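Side-chain contacts in beta-ketoacyl synthase (Burkholderia phymatum, PDB 4EWG), which probably acts as a 3-oxoacyl-[acyl-carrier-protein] synthase, catalysing the carbon-carbon condensation that lengthens acyl chains in fatty acid synthesis: residues 11-16 with 351-356; 89-94 with 256-261; 102-107 with 247-252; 158-163 with 179-184. All coordinates share one frame; numbering follows the deposited sequence.

How the interactions relate
All four contacts reach one large mixed sheet. Interactions 1 and 4 are buried, interaction 2 is partly buried, and interaction 3 lies at the surface. The two buried contacts are unlike: interaction 1 is mainly apolar, methionine packing on isoleucine and a bonded glutamate, whereas interaction 4 sets a charged arginine on an asparagine amide at the subunit interface. Interaction 2 is a histidine-carboxylate bond and interaction 3 a weak arginine-histidine bond. Interactions 1 and 2 meet where Met-13 N bonds to Asp-91 OD2, and strands 8-16 and 259-268 are neighbours. Interactions 3 and 4 are joined by the parallel pairing of strands 105-110 and 161-163, with Val-107 bonded to Arg-160 and Val-162.

Interaction 1 of 4, residues 11-16 with 351-356; sequences TGMGGV and WTIEMM
Met-13 alone carries the strand side of this contact, reaching across to Ile-353 and Glu-354 on one turn of a helix. Its sulphur rests on the branched part of Ile-353, with SD 3.9 Å from CG2. The CD1 methyl of Ile-353 also touches SD, at 4.0 Å, so that both arms of the isoleucine bear on the one sulphur. Beyond the sulphur, the chain of Met-13 turns at its last torsion (chi3 -61°) and carries the methyl to Glu-354, whose side chain arrives from the opposite direction. That methyl sits over the carboxylate carbon, with CE 3.2 Å from CD, a tight approach, and at the same 3.4 Å from OE1 and from OE2 of Glu-354. No hydrogen bond links the two segments.

Both carboxylate oxygens have polar partners of their own: OE2 takes a hydrogen bond from Trp-350 NE1 and OE1 makes a salt bridge with Arg-358 NH1. With partners on both oxygens, the group's rotation is restrained and its buried charge is probably offset, consistent with an apolar methyl lying against it. With the chain of Glu-354 bent at chi2 (-82°), the carboxylate presents a face to Met-13 CE.

Within the thiolase-like fold the contact ties the interior strand 8-16, flanked in the sheet by 238-246 and 259-268, to helix 344-358. Helix 23-32 adjoins the helix side through Trp-23, which touches Glu-354 and Met-355 and meets Trp-351 edge-to-face, while Thr-352 and Met-355 lean on strand 299-303.

Interaction 2 of 4, residues 89-94 with 256-261; sequences LADAGF and TIHAEI
Asp-91 stands in the last turn of helix 76-92, which closes in a Schellman motif with Gly-93 at positive phi, and faces His-258 near the beginning of strand 259-268. The two side chains come from opposite directions and meet through one hydrogen bond, from His-258 NE2 to Asp-91 OD2 at 3.0 Å. It is bent, with an angle of 141° at the hydrogen, and uses the syn lone pair of OD2. Carboxylate and imidazole planes are nearly coplanar, although OD2 lies somewhat out of the ring plane, by 25°. Asp-91 reaches this position because its CG is anti to the backbone N (chi1 171°), which swings the carboxylate away from the helix toward the strands.

Within the thiolase-like fold, the bond joins the C-terminal end of helix 76-92 to the start of strand 259-268, whose sheet neighbour is strand 8-16. That neighbouring strand takes part directly: Met-13 N also donates to Asp-91 OD2, so one oxygen is gripped by a backbone amide and an imidazole, and the ring of His-258 packs on Met-13. On its other nitrogen, ND1, His-258 is bonded to Lys-357 NZ. A lysine there is consistent with a neutral ring that holds its proton on NE2, and with a chain of polar groups running from Lys-357 through the imidazole to Asp-91. Close by, Arg-253 NH2 bonds to Ala-92 O at the helix end.

Interaction 3 of 4, residues 102-107 with 247-252; sequences DGRMGV and YEHAKA
Arg-104 and His-249 cross at about a right angle, and the guanidinium and imidazole planes are turned 73° apart. They meet edge to edge all the same: NH1 of Arg-104 lies in the plane of the ring at its NE2 corner, and NE2 of His-249 lies in the guanidinium plane. NH1 is 3.2 Å from NE2, but the angle of 127° at the hydrogen makes this a weak bond. His-249 ND1 is hydrogen-bonded to Glu-245 OE2, its stronger polar partner, which is consistent with a proton on ND1 and a lone pair on NE2 toward the arginine.

The contact joins the loop that leads into strand 105-110 with the short helix 247-252, on the rim of the thiolase-like fold. Leu-189 of the intervening strand 189-196 is touched by both side chains. His-249 binds calcium in a structure of this protein; no calcium is bound to this chain, and the arginine meets the ring at NE2.

Asp-102 fixes the far side of the guanidinium. Its OD1 accepts from the backbone N of Arg-104 at 3.0 Å, closing an Asx turn around Gly-103, and its OD2 forms a salt bridge to Arg-104 NH2 at 3.2 Å, met from above the carboxylate plane. A third, weak bond runs from Arg-104 NE to OD1 at 3.4 Å, and Ser-99 O is a weak second partner of NE. With CG between the backbone N and the carbonyl carbon (chi1 76°), the arginine folds back over its own turn, and NH1 is turned toward His-249.

Interaction 4 of 4, residues 158-163 with 179-184; sequences KGRIVP and YENIAM
The guanidinium of Arg-160 and the amide of Asn-181 stand 74° apart, and the amide oxygen comes to the edge of the guanidinium rather than over a face. Asn-181 OD1 lies slightly tilted from that plane, 2.7 Å from Arg-160 NH1. The donor sits almost in line with the carbonyl bond, the C=O...N angle being 168°, though the hydrogen itself is less straight at 141°. The same oxygen touches the aliphatic part of the arginine, OD1 lying 3.2 Å from CD. Because the chain of Arg-160 bends at chi3, its CD and NH1 both close around the asparagine oxygen.

At the other end of the amide, Asn-181 ND2 rests on a methyl of Val-162, 3.7 Å from CG2. This nitrogen donates to Tyr-177 O, one turn earlier in the helix, so each end of the amide has a polar partner and its orientation is determined. Strand 161-163, helix 170-183 and strand 189-196 form a beta-alpha-beta crossover, with 105-110 lying between the two parallel strands; the contact joins the start of strand 161-163 and the residue leading into it to the last turn of the connecting helix.

The site is part of the dimer interface. Glu-180 OE1 of the second subunit forms an intersubunit salt bridge with Arg-160 NH1, and Glu-180 of this chain is bridged in the same way by Arg-160 of the second subunit. NH1 is therefore shared between a neutral amide oxygen of its own chain and a carboxylate of its partner. Ile-161 O, next along the strand, is hydrogen-bonded to Tyr-177 OH and Gln-173 NE2 of the second subunit.

Interaction 1 of 4, residues 11-16 with 351-356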
loop_
_atom_site.group_PDB
_atom_site.type_symbol
_atom_site.label_atom_id
_atom_site.label_comp_id
_atom_site.label_asym_id
_atom_site.label_seq_id
_atom_site.Cartn_x
_atom_site.Cartn_y
_atom_site.Cartn_z
ATOM N N THR A 11 -6.318 -3.519 22.105
ATOM C CA THR A 11 -5.821 -3.295 23.499
ATOM C C THR A 11 -5.093 -1.960 23.655
ATOM O O THR A 11 -4.684 -1.609 24.756
ATOM C CB THR A 11 -4.874 -4.424 23.885
ATOM O OG1 THR A 11 -3.891 -4.553 22.850
ATOM C CG2 THR A 11 -5.618 -5.735 23.954
ATOM N N GLY A 12 -4.948 -1.213 22.551
ATOM C CA GLY A 12 -4.351 0.133 22.571
ATOM C C GLY A 12 -4.993 1.056 21.540
ATOM O O GLY A 12 -5.246 0.635 20.406
ATOM N N MET A 13 -5.294 2.301 21.934
ATOM C CA MET A 13 -5.817 3.324 21.004
ATOM C C MET A 13 -5.173 4.659 21.318
ATOM O O MET A 13 -5.005 5.022 22.495
ATOM C CB MET A 13 -7.345 3.487 21.122
ATOM C CG MET A 13 -8.101 2.189 21.196
ATOM S SD MET A 13 -9.900 2.330 21.018
ATOM C CE MET A 13 -10.295 3.374 22.428
ATOM N N GLY A 14 -4.829 5.402 20.276
ATOM C CA GLY A 14 -4.266 6.715 20.419
ATOM C C GLY A 14 -4.130 7.428 19.088
ATOM O O GLY A 14 -4.174 6.821 18.021
ATOM N N GLY A 15 -3.905 8.725 19.161
ATOM C CA GLY A 15 -3.682 9.530 17.977
ATOM C C GLY A 15 -3.421 10.997 18.260
ATOM O O GLY A 15 -3.361 11.442 19.434
ATOM N N VAL A 16 -3.204 11.721 17.170
ATOM C CA VAL A 16 -2.889 13.108 17.175
ATOM C C VAL A 16 -4.003 13.748 16.314
ATOM O O VAL A 16 -4.102 13.428 15.154
ATOM C CB VAL A 16 -1.402 13.273 16.623
ATOM C CG1 VAL A 16 -1.204 14.581 15.943
ATOM C CG2 VAL A 16 -0.357 13.135 17.744
ATOM N N TRP A 351 -12.542 6.699 17.749
ATOM C CA TRP A 351 -13.597 7.489 18.401
ATOM C C TRP A 351 -14.893 6.743 18.473
ATOM O O TRP A 351 -15.607 6.876 19.454
ATOM C CB TRP A 351 -13.775 8.817 17.703
ATOM C CG TRP A 351 -12.569 9.729 17.906
ATOM C CD1 TRP A 351 -11.336 9.384 18.431
ATOM C CD2 TRP A 351 -12.455 11.128 17.573
ATOM N NE1 TRP A 351 -10.508 10.438 18.444
ATOM C CE2 TRP A 351 -11.122 11.518 17.925
ATOM C CE3 TRP A 351 -13.307 12.066 17.037
ATOM C CZ2 TRP A 351 -10.665 12.800 17.747
ATOM C CZ3 TRP A 351 -12.838 13.367 16.839
ATOM C CH2 TRP A 351 -11.542 13.725 17.196
ATOM N N THR A 352 -15.207 5.933 17.453
ATOM C CA THR A 352 -16.407 5.091 17.490
ATOM C C THR A 352 -16.367 4.073 18.662
ATOM O O THR A 352 -17.382 3.823 19.285
ATOM C CB THR A 352 -16.634 4.363 16.147
ATOM O OG1 THR A 352 -16.879 5.337 15.153
ATOM C CG2 THR A 352 -17.815 3.420 16.191
ATOM N N ILE A 353 -15.198 3.498 18.939
ATOM C CA ILE A 353 -15.040 2.578 20.069
ATOM C C ILE A 353 -15.140 3.326 21.413
ATOM O O ILE A 353 -15.767 2.842 22.349
ATOM C CB ILE A 353 -13.720 1.813 20.008
ATOM C CG1 ILE A 353 -13.703 0.848 18.822
ATOM C CG2 ILE A 353 -13.519 0.990 21.263
ATOM C CD1 ILE A 353 -12.327 0.306 18.545
ATOM N N GLU A 354 -14.563 4.512 21.476
ATOM C CA GLU A 354 -14.666 5.341 22.666
ATOM C C GLU A 354 -16.123 5.713 22.958
ATOM O O GLU A 354 -16.564 5.661 24.100
ATOM C CB GLU A 354 -13.854 6.625 22.522
ATOM C CG GLU A 354 -12.377 6.408 22.274
ATOM C CD GLU A 354 -11.571 6.124 23.533
ATOM O OE1 GLU A 354 -12.095 5.488 24.470
ATOM O OE2 GLU A 354 -10.385 6.536 23.565
ATOM N N MET A 355 -16.873 6.060 21.916
ATOM C CA MET A 355 -18.259 6.395 22.080
ATOM C C MET A 355 -19.059 5.168 22.494
ATOM O O MET A 355 -19.884 5.240 23.412
ATOM C CB MET A 355 -18.789 6.982 20.794
ATOM C CG MET A 355 -18.198 8.346 20.501
ATOM S SD MET A 355 -19.005 9.183 19.129
ATOM C CE MET A 355 -18.595 8.066 17.792
ATOM N N MET A 356 -18.799 4.040 21.852
ATOM C CA MET A 356 -19.470 2.783 22.206
ATOM C C MET A 356 -19.262 2.425 23.651
ATOM O O MET A 356 -20.200 2.046 24.304
ATOM C CB MET A 356 -18.988 1.610 21.332
ATOM C CG MET A 356 -19.514 0.252 21.782
ATOM S SD MET A 356 -19.237 -1.078 20.615
ATOM C CE MET A 356 -17.523 -1.512 20.879
#

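Interaction 2 of 4, residues 89-94 with 256-261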
loop_
_atom_site.group_PDB
_atom_site.type_symbol
_atom_site.label_atom_id
_atom_site.label_comp_id
_atom_site.label_asym_id
_atom_site.label_seq_id
_atom_site.Cartn_x
_atom_site.Cartn_y
_atom_site.Cartn_z
ATOM N N LEU A 89 0.630 2.316 21.848
ATOM C CA LEU A 89 1.475 1.358 22.535
ATOM C C LEU A 89 1.515 1.582 24.048
ATOM O O LEU A 89 1.432 0.620 24.816
ATOM C CB LEU A 89 2.877 1.414 21.992
ATOM C CG LEU A 89 3.077 0.718 20.679
ATOM C CD1 LEU A 89 4.465 1.136 20.205
ATOM C CD2 LEU A 89 2.952 -0.784 20.862
ATOM N N ALA A 90 1.624 2.820 24.493
ATOM C CA ALA A 90 1.641 3.077 25.962
ATOM C C ALA A 90 0.335 2.578 26.514
ATOM O O ALA A 90 0.291 1.863 27.523
ATOM C CB ALA A 90 1.828 4.555 26.295
ATOM N N ASP A 91 -0.741 2.966 25.837
ATOM C CA ASP A 91 -2.070 2.671 26.311
ATOM C C ASP A 91 -2.233 1.157 26.366
ATOM O O ASP A 91 -2.899 0.660 27.258
ATOM C CB ASP A 91 -3.136 3.344 25.406
ATOM C CG ASP A 91 -4.554 2.888 25.721
ATOM O OD1 ASP A 91 -5.053 3.131 26.868
ATOM O OD2 ASP A 91 -5.178 2.288 24.821
ATOM N N ALA A 92 -1.596 0.429 25.444
ATOM C CA ALA A 92 -1.689 -1.050 25.420
ATOM C C ALA A 92 -0.772 -1.743 26.452
ATOM O O ALA A 92 -0.813 -2.953 26.614
ATOM C CB ALA A 92 -1.409 -1.578 24.026
ATOM N N GLY A 93 0.054 -0.960 27.136
ATOM C CA GLY A 93 0.933 -1.491 28.180
ATOM C C GLY A 93 2.299 -1.915 27.668
ATOM O O GLY A 93 3.033 -2.586 28.378
ATOM N N PHE A 94 2.646 -1.529 26.447
ATOM C CA PHE A 94 3.917 -1.965 25.841
ATOM C C PHE A 94 5.053 -0.938 25.906
ATOM O O PHE A 94 6.128 -1.214 25.415
ATOM C CB PHE A 94 3.686 -2.386 24.385
ATOM C CG PHE A 94 2.873 -3.625 24.245
ATOM C CD1 PHE A 94 3.284 -4.804 24.827
ATOM C CD2 PHE A 94 1.722 -3.635 23.489
ATOM C CE1 PHE A 94 2.537 -5.962 24.690
ATOM C CE2 PHE A 94 0.979 -4.801 23.344
ATOM C CZ PHE A 94 1.385 -5.951 23.953
ATOM N N THR A 256 -6.169 -4.716 29.317
ATOM C CA THR A 256 -7.453 -4.054 29.249
ATOM C C THR A 256 -7.921 -4.076 27.778
ATOM O O THR A 256 -7.231 -3.575 26.922
ATOM C CB THR A 256 -7.359 -2.602 29.699
ATOM O OG1 THR A 256 -7.037 -2.550 31.075
ATOM C CG2 THR A 256 -8.668 -1.905 29.470
ATOM N N ILE A 257 -9.074 -4.681 27.509
ATOM C CA ILE A 257 -9.541 -4.894 26.131
ATOM C C ILE A 257 -10.617 -3.871 25.785
ATOM O O ILE A 257 -11.658 -3.860 26.444
ATOM C CB ILE A 257 -10.150 -6.301 25.983
ATOM C CG1 ILE A 257 -9.053 -7.377 26.179
ATOM C CG2 ILE A 257 -10.834 -6.426 24.641
ATOM C CD1 ILE A 257 -9.594 -8.777 26.380
ATOM N N HIS A 258 -10.376 -3.035 24.755
ATOM C CA HIS A 258 -11.281 -1.925 24.407
ATOM C C HIS A 258 -12.463 -2.379 23.601
ATOM O O HIS A 258 -13.548 -1.841 23.727
ATOM C CB HIS A 258 -10.534 -0.829 23.632
ATOM C CG HIS A 258 -9.496 -0.085 24.461
ATOM N ND1 HIS A 258 -9.822 0.650 25.548
ATOM C CD2 HIS A 258 -8.122 0.015 24.320
ATOM C CE1 HIS A 258 -8.721 1.167 26.085
ATOM N NE2 HIS A 258 -7.669 0.775 25.338
ATOM N N ALA A 259 -12.242 -3.350 22.733
ATOM C CA ALA A 259 -13.283 -3.888 21.833
ATOM C C ALA A 259 -12.723 -5.106 21.147
ATOM O O ALA A 259 -11.525 -5.396 21.253
ATOM C CB ALA A 259 -13.707 -2.857 20.796
ATOM N N GLU A 260 -13.596 -5.840 20.461
ATOM C CA GLU A 260 -13.186 -6.950 19.608
ATOM C C GLU A 260 -13.602 -6.597 18.191
ATOM O O GLU A 260 -14.680 -6.041 17.981
ATOM C CB GLU A 260 -13.853 -8.269 20.042
ATOM C CG GLU A 260 -13.616 -9.425 19.087
ATOM C CD GLU A 260 -14.147 -10.764 19.590
ATOM O OE1 GLU A 260 -15.001 -10.795 20.510
ATOM O OE2 GLU A 260 -13.711 -11.793 19.054
ATOM N N ILE A 261 -12.754 -6.926 17.225
ATOM C CA ILE A 261 -13.086 -6.719 15.823
ATOM C C ILE A 261 -13.694 -7.986 15.353
ATOM O O ILE A 261 -13.056 -9.062 15.484
ATOM C CB ILE A 261 -11.856 -6.465 14.949
ATOM C CG1 ILE A 261 -11.028 -5.315 15.499
ATOM C CG2 ILE A 261 -12.282 -6.189 13.496
ATOM C CD1 ILE A 261 -9.728 -5.135 14.722
#

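Interaction 3 of 4, residues 102-107 with 247-252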
loop_
_atom_site.group_PDB
_atom_site.type_symbol
_atom_site.label_atom_id
_atom_site.label_comp_id
_atom_site.label_asym_id
_atom_site.label_seq_id
_atom_site.Cartn_x
_atom_site.Cartn_y
_atom_site.Cartn_z
ATOM N N ASP A 102 10.396 -8.641 18.583
ATOM C CA ASP A 102 10.969 -9.946 18.257
ATOM C C ASP A 102 10.342 -10.615 17.032
ATOM O O ASP A 102 10.580 -11.795 16.822
ATOM C CB ASP A 102 10.881 -10.901 19.464
ATOM C CG ASP A 102 9.508 -11.496 19.645
ATOM O OD1 ASP A 102 8.566 -11.198 18.863
ATOM O OD2 ASP A 102 9.342 -12.269 20.586
ATOM N N GLY A 103 9.548 -9.879 16.240
ATOM C CA GLY A 103 8.924 -10.440 15.045
ATOM C C GLY A 103 7.447 -10.752 15.236
ATOM O O GLY A 103 6.765 -11.047 14.272
ATOM N N ARG A 104 6.940 -10.626 16.467
ATOM C CA ARG A 104 5.583 -10.987 16.799
ATOM C C ARG A 104 4.614 -9.884 16.445
ATOM O O ARG A 104 3.414 -10.122 16.354
ATOM C CB ARG A 104 5.433 -11.236 18.302
ATOM C CG ARG A 104 5.397 -9.968 19.184
ATOM C CD ARG A 104 5.056 -10.282 20.647
ATOM N NE ARG A 104 6.165 -10.966 21.296
ATOM C CZ ARG A 104 6.087 -11.657 22.433
ATOM N NH1 ARG A 104 4.942 -11.771 23.097
ATOM N NH2 ARG A 104 7.178 -12.243 22.909
ATOM N N MET A 105 5.130 -8.664 16.350
ATOM C CA MET A 105 4.318 -7.505 16.041
ATOM C C MET A 105 4.694 -6.936 14.689
ATOM O O MET A 105 5.857 -6.737 14.416
ATOM C CB MET A 105 4.502 -6.418 17.096
ATOM C CG MET A 105 3.694 -5.171 16.795
ATOM S SD MET A 105 3.868 -3.854 17.990
ATOM C CE MET A 105 2.944 -4.524 19.398
ATOM N N GLY A 106 3.682 -6.628 13.881
ATOM C CA GLY A 106 3.864 -6.026 12.549
ATOM C C GLY A 106 3.150 -4.692 12.453
ATOM O O GLY A 106 2.658 -4.153 13.454
ATOM N N VAL A 107 3.134 -4.124 11.259
ATOM C CA VAL A 107 2.592 -2.794 11.065
ATOM C C VAL A 107 1.770 -2.699 9.787
ATOM O O VAL A 107 2.227 -3.106 8.717
ATOM C CB VAL A 107 3.705 -1.724 11.005
ATOM C CG1 VAL A 107 3.080 -0.342 10.730
ATOM C CG2 VAL A 107 4.538 -1.755 12.279
ATOM N N TYR A 247 -6.470 -12.700 20.806
ATOM C CA TYR A 247 -7.292 -12.690 22.003
ATOM C C TYR A 247 -6.656 -13.405 23.206
ATOM O O TYR A 247 -6.613 -12.844 24.293
ATOM C CB TYR A 247 -8.663 -13.276 21.664
ATOM C CG TYR A 247 -9.645 -13.387 22.824
ATOM C CD1 TYR A 247 -10.047 -12.269 23.548
ATOM C CD2 TYR A 247 -10.173 -14.644 23.191
ATOM C CE1 TYR A 247 -10.948 -12.388 24.594
ATOM C CE2 TYR A 247 -11.076 -14.773 24.243
ATOM C CZ TYR A 247 -11.458 -13.651 24.939
ATOM O OH TYR A 247 -12.356 -13.817 25.966
ATOM N N GLU A 248 -6.170 -14.632 23.022
ATOM C CA GLU A 248 -5.557 -15.374 24.152
ATOM C C GLU A 248 -4.309 -14.660 24.664
ATOM O O GLU A 248 -4.084 -14.566 25.867
ATOM C CB GLU A 248 -5.212 -16.795 23.753
ATOM C CG GLU A 248 -6.431 -17.620 23.370
ATOM C CD GLU A 248 -7.429 -17.747 24.501
ATOM O OE1 GLU A 248 -7.023 -18.249 25.552
ATOM O OE2 GLU A 248 -8.603 -17.333 24.351
ATOM N N HIS A 249 -3.515 -14.128 23.743
ATOM C CA HIS A 249 -2.352 -13.369 24.120
ATOM C C HIS A 249 -2.726 -12.175 24.976
ATOM O O HIS A 249 -2.148 -11.953 26.019
ATOM C CB HIS A 249 -1.628 -12.940 22.885
ATOM C CG HIS A 249 -0.332 -12.297 23.156
ATOM N ND1 HIS A 249 -0.226 -10.976 23.475
ATOM C CD2 HIS A 249 0.963 -12.803 23.115
ATOM C CE1 HIS A 249 1.069 -10.664 23.655
ATOM N NE2 HIS A 249 1.804 -11.776 23.425
ATOM N N ALA A 250 -3.746 -11.423 24.562
ATOM C CA ALA A 250 -4.266 -10.316 25.378
ATOM C C ALA A 250 -4.746 -10.791 26.792
ATOM O O ALA A 250 -4.313 -10.280 27.816
ATOM C CB ALA A 250 -5.395 -9.620 24.615
ATOM N N LYS A 251 -5.629 -11.790 26.814
ATOM C CA LYS A 251 -6.111 -12.378 28.054
ATOM C C LYS A 251 -4.912 -12.825 28.953
ATOM O O LYS A 251 -4.784 -12.365 30.085
ATOM C CB LYS A 251 -7.142 -13.505 27.761
ATOM N N ALA A 252 -3.992 -13.625 28.416
ATOM C CA ALA A 252 -2.836 -14.145 29.198
ATOM C C ALA A 252 -1.969 -13.055 29.877
ATOM O O ALA A 252 -1.432 -13.297 30.951
ATOM C CB ALA A 252 -1.954 -15.030 28.326
#

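Interaction 4 of 4, residues 158-163 with 179-184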
loop_
_atom_site.group_PDB
_atom_site.type_symbol
_atom_site.label_atom_id
_atom_site.label_comp_id
_atom_site.label_asym_id
_atom_site.label_seq_id
_atom_site.Cartn_x
_atom_site.Cartn_y
_atom_site.Cartn_z
ATOM N N LYS A 158 9.908 -6.300 13.672
ATOM C CA LYS A 158 10.431 -7.263 12.728
ATOM C C LYS A 158 9.343 -8.130 12.149
ATOM O O LYS A 158 9.627 -9.125 11.519
ATOM C CB LYS A 158 11.568 -8.106 13.378
ATOM C CG LYS A 158 12.808 -7.266 13.712
ATOM C CD LYS A 158 13.837 -7.947 14.639
ATOM C CE LYS A 158 14.793 -6.928 15.293
ATOM N NZ LYS A 158 14.203 -6.337 16.538
ATOM N N GLY A 159 8.087 -7.707 12.321
ATOM C CA GLY A 159 6.954 -8.371 11.728
ATOM C C GLY A 159 6.671 -7.876 10.320
ATOM O O GLY A 159 7.437 -7.095 9.730
ATOM N N ARG A 160 5.563 -8.326 9.752
ATOM C CA ARG A 160 5.249 -7.968 8.371
ATOM C C ARG A 160 4.736 -6.549 8.310
ATOM O O ARG A 160 4.101 -6.064 9.259
ATOM C CB ARG A 160 4.307 -8.941 7.690
ATOM C CG ARG A 160 3.195 -9.503 8.535
ATOM C CD ARG A 160 2.160 -10.250 7.688
ATOM N NE ARG A 160 2.692 -11.464 7.089
ATOM C CZ ARG A 160 2.002 -12.273 6.268
ATOM N NH1 ARG A 160 0.753 -11.994 5.931
ATOM N NH2 ARG A 160 2.562 -13.372 5.782
ATOM N N ILE A 161 5.099 -5.854 7.222
ATOM C CA ILE A 161 4.607 -4.523 6.923
ATOM C C ILE A 161 3.539 -4.676 5.818
ATOM O O ILE A 161 3.791 -5.246 4.734
ATOM C CB ILE A 161 5.754 -3.530 6.542
ATOM C CG1 ILE A 161 6.658 -3.248 7.753
ATOM C CG2 ILE A 161 5.185 -2.209 6.051
ATOM C CD1 ILE A 161 7.948 -2.464 7.452
ATOM N N VAL A 162 2.322 -4.238 6.154
ATOM C CA VAL A 162 1.224 -4.221 5.260
ATOM C C VAL A 162 0.949 -2.757 4.890
ATOM O O VAL A 162 0.310 -2.022 5.620
ATOM C CB VAL A 162 -0.029 -4.828 5.901
ATOM C CG1 VAL A 162 -1.142 -4.886 4.862
ATOM C CG2 VAL A 162 0.286 -6.204 6.503
ATOM N N PRO A 163 1.417 -2.344 3.738
ATOM C CA PRO A 163 1.255 -0.935 3.362
ATOM C C PRO A 163 -0.164 -0.779 2.914
ATOM O O PRO A 163 -0.601 -1.564 2.081
ATOM C CB PRO A 163 2.299 -0.755 2.230
ATOM C CG PRO A 163 2.424 -2.105 1.629
ATOM C CD PRO A 163 2.062 -3.135 2.674
ATOM N N TYR A 179 -6.220 -6.960 11.013
ATOM C CA TYR A 179 -7.161 -7.900 11.645
ATOM C C TYR A 179 -7.108 -9.293 11.014
ATOM O O TYR A 179 -7.085 -10.316 11.697
ATOM C CB TYR A 179 -8.580 -7.304 11.569
ATOM C CG TYR A 179 -9.714 -8.265 11.660
ATOM C CD1 TYR A 179 -9.951 -8.995 12.820
ATOM C CD2 TYR A 179 -10.583 -8.430 10.600
ATOM C CE1 TYR A 179 -11.025 -9.879 12.909
ATOM C CE2 TYR A 179 -11.668 -9.315 10.672
ATOM C CZ TYR A 179 -11.876 -10.035 11.824
ATOM O OH TYR A 179 -12.965 -10.895 11.892
ATOM N N GLU A 180 -7.106 -9.337 9.705
ATOM C CA GLU A 180 -7.090 -10.619 9.040
ATOM C C GLU A 180 -5.727 -11.310 9.224
ATOM O O GLU A 180 -5.654 -12.517 9.317
ATOM C CB GLU A 180 -7.432 -10.444 7.568
ATOM C CG GLU A 180 -8.901 -10.091 7.349
ATOM C CD GLU A 180 -9.234 -9.727 5.922
ATOM O OE1 GLU A 180 -8.310 -9.356 5.162
ATOM O OE2 GLU A 180 -10.449 -9.728 5.571
ATOM N N ASN A 181 -4.648 -10.527 9.256
ATOM C CA ASN A 181 -3.327 -11.099 9.519
ATOM C C ASN A 181 -3.263 -11.793 10.887
ATOM O O ASN A 181 -2.721 -12.902 11.002
ATOM C CB ASN A 181 -2.230 -10.028 9.384
ATOM C CG ASN A 181 -1.768 -9.843 7.951
ATOM O OD1 ASN A 181 -0.994 -10.637 7.444
ATOM N ND2 ASN A 181 -2.218 -8.782 7.310
ATOM N N ILE A 182 -3.850 -11.175 11.913
ATOM C CA ILE A 182 -3.861 -11.797 13.272
ATOM C C ILE A 182 -4.809 -12.978 13.305
ATOM O O ILE A 182 -4.456 -14.047 13.776
ATOM C CB ILE A 182 -4.252 -10.787 14.366
ATOM C CG1 ILE A 182 -3.255 -9.613 14.363
ATOM C CG2 ILE A 182 -4.332 -11.464 15.741
ATOM C CD1 ILE A 182 -3.524 -8.538 15.399
ATOM N N ALA A 183 -6.000 -12.805 12.764
ATOM C CA ALA A 183 -6.983 -13.893 12.703
ATOM C C ALA A 183 -6.403 -15.143 12.062
ATOM O O ALA A 183 -6.677 -16.286 12.497
ATOM C CB ALA A 183 -8.222 -13.454 11.923
ATOM N N MET A 184 -5.624 -14.919 11.019
ATOM C CA MET A 184 -5.044 -15.960 10.194
ATOM C C MET A 184 -3.749 -16.529 10.820
ATOM O O MET A 184 -3.192 -17.475 10.324
ATOM C CB MET A 184 -4.799 -15.347 8.807
ATOM C CG MET A 184 -4.482 -16.265 7.663
ATOM S SD MET A 184 -4.293 -15.372 6.047
ATOM C CE MET A 184 -2.756 -16.130 5.488
#